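Local coordinates for protein acetate kinase (Entamoeba histolytica, PDB 4H0O) that probably interconverts acetate and acetyl phosphate by magnesium-dependent phosphoryl transfer, as a pyrophosphate-dependent acetate kinase of the ASKHA superfamily, at residues H184-Y188 with I207-L211; F157-I161 with G224-T229; E56-N60 with F83-I89; S14-F19 with S90-H96. One frame throughout, in Å; residues are numbered along the deposited sequence.

Contact 1 (H184-Y188 with I207-L211); sequences HGLSY and IACHL
H184 holds the N-cap position with phi/psi 57/24, and the helix starts at G185; its first turn is closed by Y188 N donating to H184 O at 3.1 Å. This turn lies against extended strand residues 207-211, with CA-CA separations of 7.3 Å for H184-H210 and 7.2 Å for Y188-A208. The main feature is a face-to-face stack of two imidazoles: the rings of H184 (chi1 m) and H210 (chi1 t) have centroids 3.9 Å apart and planes at 6°. H184 CB also makes a CH-pi contact, 4.0 Å from the centroid of the H210 ring. In the plane of the H210 ring, its ND1 shares a 3.0 Å hydrogen bond with OG of S187 (chi1 t). Y188, chi1 m, brings CE1 to 3.7 Å from A208 CB and OH to 3.6 Å from H210 CB. H184 is predicted to stabilise the transition state, so the stack probably helps set the pose of an active-site imidazole. S217, on adjoining strand 216-222, hydrogen-bonds both H184 ND1 and Y188 OH, while D154, the predicted proton donor/acceptor, accepts from H184 N. Strand 205-211 runs between strands 216-222 and 329-333, and helix 299-324 packs on I207 and L211.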
loop_
_atom_site.group_PDB
_atom_site.type_symbol
_atom_site.label_atom_id
_atom_site.label_comp_id
_atom_site.label_asym_id
_atom_site.label_seq_id
_atom_site.Cartn_x
_atom_site.Cartn_y
_atom_site.Cartn_z
ATOM N N HIS B 184 2.107 13.696 10.922
ATOM C CA HIS B 184 1.893 13.369 12.334
ATOM C C HIS B 184 3.222 13.208 13.077
ATOM O O HIS B 184 3.287 12.527 14.103
ATOM C CB HIS B 184 1.047 12.097 12.492
ATOM C CG HIS B 184 -0.263 12.144 11.773
ATOM N ND1 HIS B 184 -0.808 11.046 11.140
ATOM C CD2 HIS B 184 -1.146 13.157 11.587
ATOM C CE1 HIS B 184 -1.962 11.379 10.595
ATOM N NE2 HIS B 184 -2.191 12.656 10.850
ATOM N N GLY B 185 4.272 13.840 12.555
ATOM C CA GLY B 185 5.614 13.685 13.094
ATOM C C GLY B 185 5.745 14.137 14.537
ATOM O O GLY B 185 6.432 13.497 15.335
ATOM N N LEU B 186 5.075 15.236 14.868
ATOM C CA LEU B 186 5.118 15.796 16.215
ATOM C C LEU B 186 4.447 14.872 17.230
ATOM O O LEU B 186 4.928 14.708 18.353
ATOM C CB LEU B 186 4.460 17.177 16.224
ATOM C CG LEU B 186 5.173 18.255 15.404
ATOM C CD1 LEU B 186 4.322 19.515 15.291
ATOM C CD2 LEU B 186 6.518 18.577 16.027
ATOM N N SER B 187 3.332 14.271 16.826
ATOM C CA SER B 187 2.635 13.290 17.650
ATOM C C SER B 187 3.537 12.084 17.948
ATOM O O SER B 187 3.635 11.631 19.093
ATOM C CB SER B 187 1.353 12.845 16.937
ATOM O OG SER B 187 0.708 11.789 17.620
ATOM N N TYR B 188 4.208 11.585 16.914
ATOM C CA TYR B 188 5.103 10.440 17.053
ATOM C C TYR B 188 6.273 10.704 18.002
ATOM O O TYR B 188 6.526 9.908 18.906
ATOM C CB TYR B 188 5.616 9.992 15.677
ATOM C CG TYR B 188 4.564 9.309 14.834
ATOM C CD1 TYR B 188 3.758 8.319 15.375
ATOM C CD2 TYR B 188 4.372 9.656 13.503
ATOM C CE1 TYR B 188 2.796 7.690 14.620
ATOM C CE2 TYR B 188 3.408 9.027 12.737
ATOM C CZ TYR B 188 2.623 8.046 13.307
ATOM O OH TYR B 188 1.653 7.411 12.569
ATOM N N ILE B 207 6.106 0.149 16.552
ATOM C CA ILE B 207 5.171 0.591 15.527
ATOM C C ILE B 207 4.084 1.410 16.211
ATOM O O ILE B 207 3.358 0.906 17.075
ATOM C CB ILE B 207 4.544 -0.587 14.747
ATOM C CG1 ILE B 207 5.605 -1.295 13.903
ATOM C CG2 ILE B 207 3.417 -0.095 13.849
ATOM C CD1 ILE B 207 5.073 -2.456 13.073
ATOM N N ALA B 208 3.987 2.681 15.838
ATOM C CA ALA B 208 2.994 3.572 16.426
ATOM C C ALA B 208 1.847 3.811 15.455
ATOM O O ALA B 208 2.066 3.972 14.254
ATOM C CB ALA B 208 3.629 4.883 16.824
ATOM N N CYS B 209 0.625 3.848 15.977
ATOM C CA CYS B 209 -0.545 4.098 15.143
ATOM C C CYS B 209 -1.256 5.381 15.570
ATOM O O CYS B 209 -1.907 5.425 16.619
ATOM C CB CYS B 209 -1.513 2.919 15.213
ATOM S SG CYS B 209 -0.765 1.318 14.857
ATOM N N HIS B 210 -1.117 6.427 14.764
ATOM C CA HIS B 210 -1.839 7.671 14.996
ATOM C C HIS B 210 -3.216 7.545 14.355
ATOM O O HIS B 210 -3.392 7.851 13.173
ATOM C CB HIS B 210 -1.070 8.852 14.395
ATOM C CG HIS B 210 -1.707 10.184 14.624
ATOM N ND1 HIS B 210 -1.132 11.168 15.393
ATOM C CD2 HIS B 210 -2.878 10.712 14.161
ATOM C CE1 HIS B 210 -1.910 12.238 15.409
ATOM N NE2 HIS B 210 -2.975 11.980 14.667
ATOM N N LEU B 211 -4.185 7.073 15.129
ATOM C CA LEU B 211 -5.529 6.866 14.608
ATOM C C LEU B 211 -6.411 8.066 14.958
ATOM O O LEU B 211 -7.066 8.099 16.007
ATOM C CB LEU B 211 -6.112 5.550 15.134
ATOM C CG LEU B 211 -5.239 4.327 14.825
ATOM C CD1 LEU B 211 -5.944 3.012 15.152
ATOM C CD2 LEU B 211 -4.787 4.346 13.366
#

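Contact 2 (F157-I161 with G224-T229); sequences FHSTI and GKSFDT
Two direct hydrogen bonds converge on S226: its OG (chi1 t) pairs with H158 ND1 at 2.9 Å, and its carbonyl O accepts from T160 OG1 at 2.9 Å. T160 takes chi1 p and H158 chi1 m. A water adds a third link, donating to F157 O and T160 OG1 and accepting from S226 N, each at 2.7 Å. The imidazole is held at its other nitrogen as well, since H158 NE2 bonds to F183 O, right beside the predicted transition-state stabiliser H184. In 157-161, within the loop before helix 163-166, I161 N bonds to H158 O at 3.3 Å, whereas 225-229 is the outermost strand of its sheet within the chain. The CA atoms of H158 and S226 are 5.6 Å apart, those of I161 and F227 5.1 Å. F227 (phi/psi -99/-49) and D228 both face G220 on strand 216-222, a classic beta bulge. I161, chi1 m and chi2 t, packs along this distorted backbone: CG2 is 3.4 Å from F227 O, and CD1 lies 4.0 Å from D228 CA and 3.9 Å from T229 CG2. F157, chi1 t, covers the strand's start, with CE2 3.7 Å from S226 CB and CE1 3.6 Å from G224 O.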
loop_
_atom_site.group_PDB
_atom_site.type_symbol
_atom_site.label_atom_id
_atom_site.label_comp_id
_atom_site.label_asym_id
_atom_site.label_seq_id
_atom_site.Cartn_x
_atom_site.Cartn_y
_atom_site.Cartn_z
ATOM N N PHE B 157 10.203 15.048 11.880
ATOM C CA PHE B 157 10.560 13.782 12.533
ATOM C C PHE B 157 10.934 12.705 11.521
ATOM O O PHE B 157 11.716 11.806 11.822
ATOM C CB PHE B 157 9.414 13.288 13.430
ATOM C CG PHE B 157 9.703 11.985 14.146
ATOM C CD1 PHE B 157 10.769 11.877 15.030
ATOM C CD2 PHE B 157 8.886 10.877 13.955
ATOM C CE1 PHE B 157 11.026 10.681 15.696
ATOM C CE2 PHE B 157 9.137 9.678 14.619
ATOM C CZ PHE B 157 10.208 9.582 15.491
ATOM N N HIS B 158 10.379 12.811 10.320
ATOM C CA HIS B 158 10.583 11.802 9.289
ATOM C C HIS B 158 11.783 12.093 8.387
ATOM O O HIS B 158 11.935 11.472 7.332
ATOM C CB HIS B 158 9.314 11.652 8.447
ATOM C CG HIS B 158 8.103 11.286 9.244
ATOM N ND1 HIS B 158 8.018 10.125 9.983
ATOM C CD2 HIS B 158 6.915 11.923 9.410
ATOM C CE1 HIS B 158 6.837 10.064 10.573
ATOM N NE2 HIS B 158 6.150 11.140 10.240
ATOM N N SER B 159 12.636 13.026 8.802
ATOM C CA SER B 159 13.832 13.358 8.029
ATOM C C SER B 159 14.859 12.222 8.059
ATOM O O SER B 159 15.755 12.162 7.218
ATOM C CB SER B 159 14.468 14.655 8.540
ATOM O OG SER B 159 15.251 14.418 9.697
ATOM N N THR B 160 14.721 11.319 9.027
ATOM C CA THR B 160 15.650 10.199 9.173
ATOM C C THR B 160 15.317 9.027 8.254
ATOM O O THR B 160 16.078 8.061 8.174
ATOM C CB THR B 160 15.715 9.694 10.625
ATOM O OG1 THR B 160 14.392 9.394 11.093
ATOM C CG2 THR B 160 16.347 10.745 11.524
ATOM N N ILE B 161 14.176 9.106 7.574
ATOM C CA ILE B 161 13.794 8.068 6.618
ATOM C C ILE B 161 14.760 8.086 5.428
ATOM O O ILE B 161 14.987 9.133 4.821
ATOM C CB ILE B 161 12.340 8.251 6.122
ATOM C CG1 ILE B 161 11.355 8.175 7.291
ATOM C CG2 ILE B 161 11.983 7.192 5.108
ATOM C CD1 ILE B 161 9.885 8.238 6.868
ATOM N N GLY B 224 14.045 4.976 18.483
ATOM C CA GLY B 224 13.612 6.351 18.666
ATOM C C GLY B 224 13.480 7.164 17.392
ATOM O O GLY B 224 13.070 8.329 17.438
ATOM N N LYS B 225 13.820 6.561 16.255
ATOM C CA LYS B 225 13.808 7.282 14.983
ATOM C C LYS B 225 12.877 6.660 13.947
ATOM O O LYS B 225 12.780 5.435 13.835
ATOM C CB LYS B 225 15.232 7.416 14.429
ATOM C CG LYS B 225 16.062 8.462 15.166
ATOM C CD LYS B 225 17.490 7.999 15.414
ATOM C CE LYS B 225 18.367 8.171 14.187
ATOM N NZ LYS B 225 19.780 7.791 14.476
ATOM N N SER B 226 12.183 7.516 13.203
ATOM C CA SER B 226 11.305 7.065 12.131
ATOM C C SER B 226 12.117 6.321 11.074
ATOM O O SER B 226 13.091 6.859 10.544
ATOM C CB SER B 226 10.594 8.263 11.498
ATOM O OG SER B 226 9.778 7.862 10.413
ATOM N N PHE B 227 11.732 5.079 10.788
ATOM C CA PHE B 227 12.371 4.298 9.736
ATOM C C PHE B 227 11.511 4.358 8.478
ATOM O O PHE B 227 12.006 4.619 7.382
ATOM C CB PHE B 227 12.575 2.846 10.183
ATOM C CG PHE B 227 13.380 2.019 9.214
ATOM C CD1 PHE B 227 14.761 1.953 9.321
ATOM C CD2 PHE B 227 12.755 1.308 8.197
ATOM C CE1 PHE B 227 15.506 1.195 8.431
ATOM C CE2 PHE B 227 13.495 0.546 7.302
ATOM C CZ PHE B 227 14.871 0.490 7.420
ATOM N N ASP B 228 10.216 4.110 8.635
ATOM C CA ASP B 228 9.281 4.311 7.535
ATOM C C ASP B 228 7.916 4.708 8.075
ATOM O O ASP B 228 7.657 4.578 9.276
ATOM C CB ASP B 228 9.170 3.064 6.657
ATOM C CG ASP B 228 8.589 3.371 5.284
ATOM O OD1 ASP B 228 8.594 4.556 4.885
ATOM O OD2 ASP B 228 8.128 2.435 4.601
ATOM N N THR B 229 7.049 5.196 7.194
ATOM C CA THR B 229 5.741 5.673 7.618
ATOM C C THR B 229 4.672 5.482 6.546
ATOM O O THR B 229 4.977 5.221 5.382
ATOM C CB THR B 229 5.793 7.149 8.045
ATOM O OG1 THR B 229 4.589 7.492 8.744
ATOM C CG2 THR B 229 5.952 8.048 6.827
HETATM O O HOH W 1 13.109 10.085 13.414
#

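Contact 3 (E56-N60 with F83-I89); sequences EHHLN and FLKENHI
This is a helix-on-sheet contact, with strand 54-59 meeting the C-terminal end of helix 73-86 through an aromatic stack and a small apolar cluster, away from the predicted catalytic residues. The backbones stay well apart, with CA-CA distances of 8.9 Å for H57-F83 and 9.3 Å for L59-N87, so the side chains bridge the gap. H57 (chi1 m) and F83 (chi1 t, chi2 85°) stack face to face, centroids 3.6 Å apart and planes at 8°; the closest atoms are H57 ND1 and F83 CD2 at 3.4 Å. Two residues on, L59 (chi1 t, chi2 p) points the same way. Its CD2 lies 4.2 Å from F83 CZ and 3.9 Å from N87 OD1, and its CD1 is 4.1 Å from I89 CD1. A Schellman motif ends the helix: I89 N bonds to L84 O at 2.8 Å and H88 N to K85 O at 3.1 Å, with H88 at positive phi (60/38) turning the chain so that I89 can join the cluster. N87 ND2 also donates to F83 O at 3.1 Å. Strand 54-59 runs between strands 62-67 and 36-44; I66 and C38 on these also touch F83, and Y28 of strand 26-31 hydrogen-bonds H57 ND1.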
loop_
_atom_site.group_PDB
_atom_site.type_symbol
_atom_site.label_atom_id
_atom_site.label_comp_id
_atom_site.label_asym_id
_atom_site.label_seq_id
_atom_site.Cartn_x
_atom_site.Cartn_y
_atom_site.Cartn_z
ATOM N N GLU B 56 -13.587 33.885 24.393
ATOM C CA GLU B 56 -13.805 33.424 25.755
ATOM C C GLU B 56 -12.474 33.094 26.414
ATOM O O GLU B 56 -11.755 32.202 25.967
ATOM C CB GLU B 56 -14.725 32.201 25.776
ATOM C CG GLU B 56 -14.945 31.609 27.163
ATOM C CD GLU B 56 -16.124 30.655 27.211
ATOM O OE1 GLU B 56 -16.842 30.541 26.194
ATOM O OE2 GLU B 56 -16.336 30.021 28.266
ATOM N N HIS B 57 -12.144 33.818 27.476
ATOM C CA HIS B 57 -10.903 33.565 28.191
ATOM C C HIS B 57 -11.147 32.814 29.496
ATOM O O HIS B 57 -12.050 33.155 30.262
ATOM C CB HIS B 57 -10.164 34.876 28.459
ATOM C CG HIS B 57 -9.654 35.545 27.223
ATOM N ND1 HIS B 57 -8.498 35.151 26.586
ATOM C CD2 HIS B 57 -10.138 36.590 26.509
ATOM C CE1 HIS B 57 -8.292 35.921 25.532
ATOM N NE2 HIS B 57 -9.273 36.804 25.465
ATOM N N HIS B 58 -10.346 31.779 29.730
ATOM C CA HIS B 58 -10.362 31.062 30.996
ATOM C C HIS B 58 -9.068 31.379 31.740
ATOM O O HIS B 58 -7.974 31.022 31.295
ATOM C CB HIS B 58 -10.537 29.555 30.770
ATOM C CG HIS B 58 -11.885 29.186 30.223
ATOM N ND1 HIS B 58 -12.242 27.881 29.933
ATOM C CD2 HIS B 58 -12.956 29.946 29.918
ATOM C CE1 HIS B 58 -13.478 27.865 29.472
ATOM N NE2 HIS B 58 -13.940 29.100 29.450
ATOM N N LEU B 59 -9.206 32.083 32.860
ATOM C CA LEU B 59 -8.061 32.602 33.600
ATOM C C LEU B 59 -8.256 32.412 35.100
ATOM O O LEU B 59 -9.175 32.989 35.689
ATOM C CB LEU B 59 -7.861 34.086 33.279
ATOM C CG LEU B 59 -6.832 34.869 34.096
ATOM C CD1 LEU B 59 -5.453 34.243 33.976
ATOM C CD2 LEU B 59 -6.803 36.330 33.660
ATOM N N ASN B 60 -7.390 31.596 35.695
ATOM C CA ASN B 60 -7.457 31.284 37.117
ATOM C C ASN B 60 -8.857 30.865 37.541
ATOM O O ASN B 60 -9.231 29.698 37.432
ATOM C CB ASN B 60 -6.991 32.481 37.950
ATOM C CG ASN B 60 -6.764 32.125 39.405
ATOM O OD1 ASN B 60 -6.393 30.997 39.729
ATOM N ND2 ASN B 60 -6.986 33.088 40.292
ATOM N N PHE B 83 -4.769 40.855 25.474
ATOM C CA PHE B 83 -5.489 40.466 26.683
ATOM C C PHE B 83 -4.535 40.003 27.777
ATOM O O PHE B 83 -4.717 40.335 28.949
ATOM C CB PHE B 83 -6.494 39.354 26.374
ATOM C CG PHE B 83 -7.055 38.670 27.599
ATOM C CD1 PHE B 83 -8.144 39.205 28.273
ATOM C CD2 PHE B 83 -6.505 37.482 28.063
ATOM C CE1 PHE B 83 -8.667 38.574 29.392
ATOM C CE2 PHE B 83 -7.022 36.847 29.182
ATOM C CZ PHE B 83 -8.102 37.394 29.847
ATOM N N LEU B 84 -3.531 39.222 27.390
ATOM C CA LEU B 84 -2.577 38.666 28.342
ATOM C C LEU B 84 -1.707 39.757 28.968
ATOM O O LEU B 84 -1.367 39.687 30.151
ATOM C CB LEU B 84 -1.712 37.598 27.666
ATOM C CG LEU B 84 -2.491 36.406 27.104
ATOM C CD1 LEU B 84 -1.624 35.544 26.196
ATOM C CD2 LEU B 84 -3.073 35.567 28.234
ATOM N N LYS B 85 -1.352 40.762 28.168
ATOM C CA LYS B 85 -0.598 41.908 28.660
ATOM C C LYS B 85 -1.421 42.694 29.672
ATOM O O LYS B 85 -0.925 43.050 30.741
ATOM C CB LYS B 85 -0.185 42.816 27.498
ATOM C CG LYS B 85 0.964 42.282 26.654
ATOM C CD LYS B 85 1.262 43.211 25.481
ATOM C CE LYS B 85 2.510 42.774 24.727
ATOM N NZ LYS B 85 2.786 43.647 23.551
ATOM N N GLU B 86 -2.681 42.953 29.332
ATOM C CA GLU B 86 -3.578 43.712 30.202
ATOM C C GLU B 86 -3.892 42.993 31.516
ATOM O O GLU B 86 -4.239 43.630 32.511
ATOM C CB GLU B 86 -4.871 44.076 29.463
ATOM C CG GLU B 86 -4.697 45.167 28.409
ATOM C CD GLU B 86 -5.981 45.475 27.658
ATOM O OE1 GLU B 86 -6.982 44.755 27.866
ATOM O OE2 GLU B 86 -5.989 46.436 26.860
ATOM N N ASN B 87 -3.770 41.669 31.521
ATOM C CA ASN B 87 -3.996 40.899 32.741
ATOM C C ASN B 87 -2.706 40.374 33.376
ATOM O O ASN B 87 -2.741 39.457 34.198
ATOM C CB ASN B 87 -4.981 39.755 32.489
ATOM C CG ASN B 87 -6.412 40.236 32.373
ATOM O OD1 ASN B 87 -7.172 40.201 33.342
ATOM N ND2 ASN B 87 -6.788 40.695 31.184
ATOM N N HIS B 88 -1.576 40.958 32.983
ATOM C CA HIS B 88 -0.279 40.677 33.603
ATOM C C HIS B 88 0.163 39.213 33.527
ATOM O O HIS B 88 0.744 38.678 34.474
ATOM C CB HIS B 88 -0.251 41.177 35.051
ATOM C CG HIS B 88 -0.496 42.647 35.183
ATOM N ND1 HIS B 88 0.469 43.593 34.903
ATOM C CD2 HIS B 88 -1.599 43.339 35.563
ATOM C CE1 HIS B 88 -0.028 44.800 35.105
ATOM N NE2 HIS B 88 -1.281 44.673 35.506
ATOM N N ILE B 89 -0.122 38.576 32.395
ATOM C CA ILE B 89 0.473 37.289 32.065
ATOM C C ILE B 89 1.664 37.553 31.146
ATOM O O ILE B 89 1.491 37.787 29.947
ATOM C CB ILE B 89 -0.528 36.356 31.343
ATOM C CG1 ILE B 89 -1.840 36.248 32.129
ATOM C CG2 ILE B 89 0.094 34.985 31.101
ATOM C CD1 ILE B 89 -1.684 35.705 33.536
#

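Contact 4 (S14-F19 with S90-H96); sequences SNVLIF and SIAFVGH
L17 and V94 form the apolar centre on one face of a parallel strand pair. L17 CD2 (chi1 t, chi2 p) lies 4.3 Å from V94 CG1, its CB 3.9 Å from I91 CG2, and F19 CD2 is 3.9 Å from V94 CG1. L84 of helix 73-86 and S140 of helix 129-143 cover this face. F19 CD2 also comes 3.7 Å from H96 CE1, though the two rings are slid apart and barely overlap; H96 NE2 bonds to Q149. On the other face V16 CG1 meets F93 CB at 4.1 Å, and G95 sits beside I18, with F402 and F404 of the C-terminus packed against the F93 ring. The register pairs V16 with F93, L17 with V94 and I18 with G95, each with CA-CA of 4.7 to 4.8 Å; strand segments 16-19 and 93-96 cross at -21°, 4.6 Å apart. Hydrogen bonds run L17 N to F93 O (2.8 Å), G95 N to L17 O (2.8 Å) and F19 N to G95 O (3.2 Å). Toward the polar edge, A92 N donates to N15 O at 3.1 Å, N15 ND2 to S90 O at 2.8 Å, and a water bridges N15 N (2.8 Å) and S90 O (3.2 Å). These are adjacent parallel strands of a ribonuclease H-like core of the ASKHA superfamily, leading into N20, a predicted magnesium ligand, and R97, predicted to bind the substrate.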
loop_
_atom_site.group_PDB
_atom_site.type_symbol
_atom_site.label_atom_id
_atom_site.label_comp_id
_atom_site.label_asym_id
_atom_site.label_seq_id
_atom_site.Cartn_x
_atom_site.Cartn_y
_atom_site.Cartn_z
ATOM N N SER B 14 8.334 30.501 34.149
ATOM C CA SER B 14 8.259 30.986 32.776
ATOM C C SER B 14 6.982 30.511 32.092
ATOM O O SER B 14 6.637 29.330 32.151
ATOM C CB SER B 14 9.484 30.531 31.980
ATOM O OG SER B 14 10.652 31.210 32.406
ATOM N N ASN B 15 6.285 31.437 31.442
ATOM C CA ASN B 15 5.047 31.115 30.748
ATOM C C ASN B 15 5.304 30.865 29.264
ATOM O O ASN B 15 6.124 31.547 28.642
ATOM C CB ASN B 15 4.022 32.237 30.923
ATOM C CG ASN B 15 3.596 32.422 32.367
ATOM O OD1 ASN B 15 3.498 31.460 33.130
ATOM N ND2 ASN B 15 3.336 33.667 32.748
ATOM N N VAL B 16 4.606 29.882 28.701
ATOM C CA VAL B 16 4.720 29.583 27.277
ATOM C C VAL B 16 3.354 29.685 26.614
ATOM O O VAL B 16 2.399 29.030 27.038
ATOM C CB VAL B 16 5.306 28.177 27.024
ATOM C CG1 VAL B 16 5.454 27.921 25.532
ATOM C CG2 VAL B 16 6.649 28.030 27.712
ATOM N N LEU B 17 3.264 30.520 25.583
ATOM C CA LEU B 17 2.029 30.681 24.828
ATOM C C LEU B 17 2.013 29.721 23.637
ATOM O O LEU B 17 2.899 29.772 22.782
ATOM C CB LEU B 17 1.899 32.128 24.342
ATOM C CG LEU B 17 0.729 32.468 23.414
ATOM C CD1 LEU B 17 -0.595 32.201 24.104
ATOM C CD2 LEU B 17 0.806 33.916 22.950
ATOM N N ILE B 18 1.020 28.836 23.585
ATOM C CA ILE B 18 0.863 27.939 22.438
ATOM C C ILE B 18 -0.364 28.318 21.613
ATOM O O ILE B 18 -1.476 28.399 22.140
ATOM C CB ILE B 18 0.762 26.450 22.863
ATOM C CG1 ILE B 18 2.144 25.884 23.192
ATOM C CG2 ILE B 18 0.137 25.608 21.758
ATOM C CD1 ILE B 18 2.544 26.079 24.617
ATOM N N PHE B 19 -0.160 28.556 20.321
ATOM C CA PHE B 19 -1.272 28.843 19.422
ATOM C C PHE B 19 -1.722 27.587 18.684
ATOM O O PHE B 19 -0.906 26.873 18.098
ATOM C CB PHE B 19 -0.889 29.927 18.415
ATOM C CG PHE B 19 -0.965 31.324 18.963
ATOM C CD1 PHE B 19 -2.174 31.844 19.402
ATOM C CD2 PHE B 19 0.166 32.126 19.019
ATOM C CE1 PHE B 19 -2.250 33.133 19.903
ATOM C CE2 PHE B 19 0.096 33.416 19.512
ATOM C CZ PHE B 19 -1.113 33.920 19.956
ATOM N N SER B 90 2.869 37.541 31.709
ATOM C CA SER B 90 4.075 37.770 30.913
ATOM C C SER B 90 4.480 36.489 30.184
ATOM O O SER B 90 4.337 35.386 30.721
ATOM C CB SER B 90 5.225 38.275 31.786
ATOM O OG SER B 90 5.786 37.227 32.550
ATOM N N ILE B 91 4.983 36.641 28.962
ATOM C CA ILE B 91 5.234 35.501 28.085
ATOM C C ILE B 91 6.701 35.410 27.670
ATOM O O ILE B 91 7.253 36.348 27.089
ATOM C CB ILE B 91 4.329 35.578 26.840
ATOM C CG1 ILE B 91 2.859 35.501 27.264
ATOM C CG2 ILE B 91 4.664 34.471 25.849
ATOM C CD1 ILE B 91 1.897 35.980 26.216
ATOM N N ALA B 92 7.322 34.270 27.965
ATOM C CA ALA B 92 8.740 34.060 27.675
ATOM C C ALA B 92 8.962 33.322 26.358
ATOM O O ALA B 92 10.014 33.463 25.728
ATOM C CB ALA B 92 9.406 33.308 28.817
ATOM N N PHE B 93 7.979 32.519 25.954
ATOM C CA PHE B 93 8.092 31.728 24.730
ATOM C C PHE B 93 6.753 31.575 23.999
ATOM O O PHE B 93 5.695 31.486 24.627
ATOM C CB PHE B 93 8.669 30.343 25.042
ATOM C CG PHE B 93 10.052 30.376 25.640
ATOM C CD1 PHE B 93 11.168 30.530 24.831
ATOM C CD2 PHE B 93 10.235 30.241 27.008
ATOM C CE1 PHE B 93 12.442 30.556 25.375
ATOM C CE2 PHE B 93 11.508 30.265 27.560
ATOM C CZ PHE B 93 12.612 30.422 26.742
ATOM N N VAL B 94 6.806 31.547 22.669
ATOM C CA VAL B 94 5.616 31.282 21.864
ATOM C C VAL B 94 5.859 30.067 20.974
ATOM O O VAL B 94 6.849 30.013 20.237
ATOM C CB VAL B 94 5.218 32.494 20.992
ATOM C CG1 VAL B 94 3.848 32.274 20.369
ATOM C CG2 VAL B 94 5.201 33.762 21.819
ATOM N N GLY B 95 4.963 29.087 21.056
ATOM C CA GLY B 95 5.064 27.902 20.223
ATOM C C GLY B 95 4.052 27.932 19.094
ATOM O O GLY B 95 2.906 28.340 19.291
ATOM N N HIS B 96 4.479 27.505 17.909
ATOM C CA HIS B 96 3.602 27.466 16.745
ATOM C C HIS B 96 3.662 26.097 16.076
ATOM O O HIS B 96 4.622 25.350 16.257
ATOM C CB HIS B 96 4.005 28.540 15.737
ATOM C CG HIS B 96 3.958 29.930 16.279
ATOM N ND1 HIS B 96 2.837 30.727 16.197
ATOM C CD2 HIS B 96 4.906 30.683 16.895
ATOM C CE1 HIS B 96 3.088 31.902 16.745
ATOM N NE2 HIS B 96 4.338 31.899 17.175
HETATM O O HOH W 2 7.042 34.114 31.760
#

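The four contacts fall into two pairs, one on each of the chain's two large mixed sheets. Contacts 3 and 4, centres 13 Å apart, share the sheet containing strands 16-21, 54-59 and 93-98, and contact 3 is nested in the loop that contact 4 closes. They touch where L84 CD1 meets I91 CD1 at 3.5 Å. Later, contact 1 is nested within contact 2, their centres 11 Å apart on the sheet of strands 205-211 and 225-229; F157 and H158 pack on G185 and Y188. Contacts 1 and 4 come within about 6 Å at their nearest atoms, where the start of helix 185-195 nears strand 93-98; of the predicted site, H184 lies in contact 1 and R97 follows contact 4.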